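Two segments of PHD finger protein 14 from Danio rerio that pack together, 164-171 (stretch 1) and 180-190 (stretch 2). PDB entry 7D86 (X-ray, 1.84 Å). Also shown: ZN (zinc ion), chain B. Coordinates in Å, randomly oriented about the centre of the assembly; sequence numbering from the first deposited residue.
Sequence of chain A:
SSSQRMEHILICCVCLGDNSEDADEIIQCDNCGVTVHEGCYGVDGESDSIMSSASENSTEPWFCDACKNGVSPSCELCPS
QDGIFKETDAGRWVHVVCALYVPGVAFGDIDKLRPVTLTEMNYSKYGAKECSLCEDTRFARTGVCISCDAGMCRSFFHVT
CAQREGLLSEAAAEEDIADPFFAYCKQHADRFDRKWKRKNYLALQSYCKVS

Stretch 1 164-171: REGLLSEA
Stretch 2 180-190: PFFAYCKQHAD

The two stretches form a short antiparallel ladder: the axes of strand 168-170 and strand 181-183 approach to 4.8 Å with 150° between their N-to-C directions. Register follows from the CA-CA spacings: Leu-168 CA to Ala-183 CA 4.6 Å, Ser-169 CA to Phe-182 CA 5.4 Å, Glu-170 CA to Phe-181 CA 4.6 Å, and, beyond the strands, Ala-171 CA to Pro-180 CA 4.8 Å. The wide pair is the hydrogen-bonded one: Ser-169 N donates to Phe-182 O (2.8 Å, 161°) and Phe-182 N to Ser-169 O (3.0 Å, 161°). Ala-171 N to Pro-180 O (2.8 Å, 170°) extends the ladder at one end; a weak bond from Tyr-184 N to Leu-167 O (3.3 Å, 160°) extends it at the other. At the narrow pairs, CA-H groups approach the same carbonyls, with Ala-183 CA 3.3 Å from Leu-167 O and Glu-170 CA 3.3 Å from Pro-180 O.

Stretch 1 enters the ladder from a helix end. Arg-164 is helical (phi/psi -63/-35), Glu-165 lies at -86/5, and Gly-166 turns the chain at 77/29 in a Schellman motif, a positive phi that favours glycine. Leu-167 (-102/-8) leads into extended Leu-168 (-92/133), Ser-169 (-128/154) and Glu-170 (-126/123). Opposite them, Phe-181 (-95/119), Phe-182 (-140/164) and Ala-183 (-141/144) are likewise extended.

On the sheet face carrying Ser-169 and Phe-182, chi1 of 60° (p) and chi2 of -83° bring the Phe-182 ring back across the neighbouring strand. Two small side chains lie against it: Ser-169 (m) sets its CB over one ring face, 3.7 Å from the centroid and 24° off the normal, a CH-pi contact, while Ala-171 CB lies 4.0 Å from Phe-182 CE1. Ala-171 CB also meets Pro-180 CB at 4.1 Å, so this methyl touches both Phe-182 and Pro-180.

The other face carries Leu-168, Glu-170, Phe-181 and Ala-183. Leu-168 (m, t) reaches the small Ala-183, CD2 to CB 3.8 Å. Phe-181 (m, chi2 -79°) lies alongside the extended Glu-170 side chain (t, t), whose CD is 3.4 Å from Phe-181 CE1.

The principal bump from stretch 1 is Leu-167, with 96 Å² covered, the largest share of any residue here. Its side chain (m, t) fits the bend of stretch 2 after the strand: Leu-167 CB is 3.2 Å from Tyr-184 O, and Leu-167 CD2 is 4.1 Å from Cys-185 C and 3.9 Å from Ala-189 CB. That bend is held by His-188 N to Cys-185 O (3.1 Å) and by zinc, bound by Cys-185 SG at 2.3 Å and His-188 ND1 at 2.1 Å, with two further ligands elsewhere in the structure. At the border, Lys-186 (m, t, t, t), extended beyond chi1, reaches Glu-165 (m, m) in a salt bridge, NZ to OE1 3.5 Å. In all, 638 Å² is buried, both sides summed.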

# COMPACT_ATOMS: atom_id res chain seq x y z
N ARG A 164 -1.74 -7.93 2.69
CA ARG A 164 -2.80 -8.92 2.80
C ARG A 164 -2.58 -9.82 4.00
O ARG A 164 -3.53 -10.25 4.66
CB ARG A 164 -2.86 -9.74 1.51
CG ARG A 164 -3.87 -10.86 1.50
CD ARG A 164 -3.68 -11.76 0.29
NE ARG A 164 -2.56 -12.67 0.48
CZ ARG A 164 -1.46 -12.68 -0.27
NH1 ARG A 164 -1.34 -11.85 -1.29
NH2 ARG A 164 -0.48 -13.54 0.00
N GLU A 165 -1.32 -10.13 4.31
CA GLU A 165 -1.00 -10.99 5.44
C GLU A 165 -0.89 -10.24 6.76
O GLU A 165 -0.53 -10.85 7.78
CB GLU A 165 0.30 -11.74 5.14
CG GLU A 165 0.19 -12.77 4.02
CD GLU A 165 -0.73 -13.93 4.39
OE1 GLU A 165 -0.91 -14.20 5.60
OE2 GLU A 165 -1.27 -14.58 3.47
N GLY A 166 -1.19 -8.94 6.77
CA GLY A 166 -1.17 -8.17 8.00
C GLY A 166 0.22 -7.79 8.47
O GLY A 166 0.44 -7.62 9.67
N LEU A 167 1.16 -7.64 7.55
CA LEU A 167 2.58 -7.51 7.90
C LEU A 167 3.11 -6.08 7.84
O LEU A 167 4.24 -5.84 8.26
CB LEU A 167 3.42 -8.41 6.99
CG LEU A 167 3.02 -9.89 7.00
CD1 LEU A 167 3.91 -10.67 6.06
CD2 LEU A 167 3.11 -10.45 8.41
N LEU A 168 2.33 -5.13 7.33
CA LEU A 168 2.78 -3.75 7.19
C LEU A 168 2.40 -2.96 8.43
O LEU A 168 1.25 -3.04 8.89
CB LEU A 168 2.18 -3.09 5.95
CG LEU A 168 2.39 -3.77 4.60
CD1 LEU A 168 1.77 -2.94 3.48
CD2 LEU A 168 3.88 -4.01 4.34
N SER A 169 3.36 -2.20 8.96
CA SER A 169 3.14 -1.38 10.14
C SER A 169 3.59 0.05 9.87
O SER A 169 4.47 0.30 9.05
CB SER A 169 3.90 -1.94 11.37
OG SER A 169 3.53 -3.27 11.65
N GLU A 170 2.98 0.98 10.60
CA GLU A 170 3.44 2.36 10.63
C GLU A 170 3.66 2.74 12.09
O GLU A 170 2.75 2.63 12.90
CB GLU A 170 2.43 3.31 9.98
CG GLU A 170 2.86 4.77 10.00
CD GLU A 170 1.84 5.70 9.35
OE1 GLU A 170 2.15 6.90 9.16
OE2 GLU A 170 0.72 5.24 9.04
N ALA A 171 4.88 3.18 12.41
CA ALA A 171 5.17 3.62 13.77
C ALA A 171 4.37 4.87 14.12
O ALA A 171 4.09 5.72 13.27
CB ALA A 171 6.67 3.89 13.93
N PRO A 180 8.88 5.85 9.31
CA PRO A 180 7.96 5.13 10.20
C PRO A 180 7.34 3.88 9.60
O PRO A 180 6.67 3.13 10.31
CB PRO A 180 6.88 6.18 10.50
CG PRO A 180 6.87 7.04 9.28
CD PRO A 180 8.28 7.08 8.77
N PHE A 181 7.55 3.61 8.31
CA PHE A 181 6.89 2.49 7.66
C PHE A 181 7.82 1.28 7.66
O PHE A 181 8.91 1.33 7.09
CB PHE A 181 6.49 2.86 6.23
CG PHE A 181 5.51 3.99 6.18
CD1 PHE A 181 4.17 3.76 6.43
CD2 PHE A 181 5.93 5.28 5.89
CE1 PHE A 181 3.26 4.80 6.38
CE2 PHE A 181 5.03 6.32 5.85
CZ PHE A 181 3.68 6.08 6.10
N PHE A 182 7.39 0.19 8.30
CA PHE A 182 8.21 -1.01 8.35
C PHE A 182 7.33 -2.24 8.19
O PHE A 182 6.10 -2.18 8.33
CB PHE A 182 9.03 -1.08 9.65
CG PHE A 182 8.19 -1.08 10.89
CD1 PHE A 182 7.71 0.10 11.43
CD2 PHE A 182 7.89 -2.28 11.53
CE1 PHE A 182 6.94 0.10 12.58
CE2 PHE A 182 7.12 -2.29 12.68
CZ PHE A 182 6.64 -1.10 13.20
N ALA A 183 7.98 -3.35 7.87
CA ALA A 183 7.29 -4.61 7.64
C ALA A 183 8.09 -5.76 8.22
O ALA A 183 9.32 -5.77 8.16
CB ALA A 183 7.07 -4.86 6.15
N TYR A 184 7.38 -6.75 8.75
CA TYR A 184 7.96 -7.96 9.32
C TYR A 184 7.40 -9.18 8.62
O TYR A 184 6.20 -9.24 8.31
CB TYR A 184 7.67 -8.09 10.82
CG TYR A 184 8.32 -7.06 11.72
CD1 TYR A 184 9.61 -6.61 11.50
CD2 TYR A 184 7.62 -6.56 12.81
CE1 TYR A 184 10.19 -5.67 12.34
CE2 TYR A 184 8.19 -5.63 13.66
CZ TYR A 184 9.47 -5.19 13.42
OH TYR A 184 10.00 -4.25 14.27
N CYS A 185 8.24 -10.18 8.39
CA CYS A 185 7.70 -11.43 7.87
C CYS A 185 6.81 -12.08 8.93
O CYS A 185 6.74 -11.63 10.08
CB CYS A 185 8.83 -12.38 7.46
SG CYS A 185 9.77 -13.00 8.88
N LYS A 186 6.14 -13.16 8.54
CA LYS A 186 5.23 -13.83 9.47
C LYS A 186 5.96 -14.33 10.71
O LYS A 186 5.40 -14.34 11.81
CB LYS A 186 4.52 -15.00 8.79
CG LYS A 186 3.59 -14.61 7.66
CD LYS A 186 2.91 -15.85 7.09
CE LYS A 186 2.16 -15.53 5.81
NZ LYS A 186 1.53 -16.74 5.22
N GLN A 187 7.21 -14.76 10.56
CA GLN A 187 7.92 -15.28 11.73
C GLN A 187 8.23 -14.19 12.74
O GLN A 187 8.30 -14.47 13.94
CB GLN A 187 9.21 -15.98 11.29
CG GLN A 187 9.86 -16.79 12.40
CD GLN A 187 11.15 -17.45 11.95
OE1 GLN A 187 11.67 -17.17 10.87
NE2 GLN A 187 11.67 -18.34 12.78
N HIS A 188 8.37 -12.95 12.30
CA HIS A 188 8.83 -11.87 13.16
C HIS A 188 7.76 -10.84 13.49
O HIS A 188 8.05 -9.87 14.20
CB HIS A 188 10.04 -11.19 12.52
CG HIS A 188 11.23 -12.09 12.39
ND1 HIS A 188 11.96 -12.21 11.22
CD2 HIS A 188 11.81 -12.93 13.28
CE1 HIS A 188 12.93 -13.08 11.40
NE2 HIS A 188 12.87 -13.53 12.64
N ALA A 189 6.54 -11.02 13.00
CA ALA A 189 5.51 -10.00 13.14
C ALA A 189 4.88 -10.04 14.54
O ALA A 189 4.90 -11.05 15.23
CB ALA A 189 4.41 -10.20 12.10
N ASP A 190 4.32 -8.90 14.93
CA ASP A 190 3.45 -8.83 16.09
C ASP A 190 2.17 -9.59 15.79
O ASP A 190 1.42 -9.22 14.88
CB ASP A 190 3.16 -7.36 16.42
CG ASP A 190 2.38 -7.18 17.71
OD1 ASP A 190 1.23 -7.66 17.79
OD2 ASP A 190 2.93 -6.56 18.64
ZN ZN B . 11.68 -11.70 9.24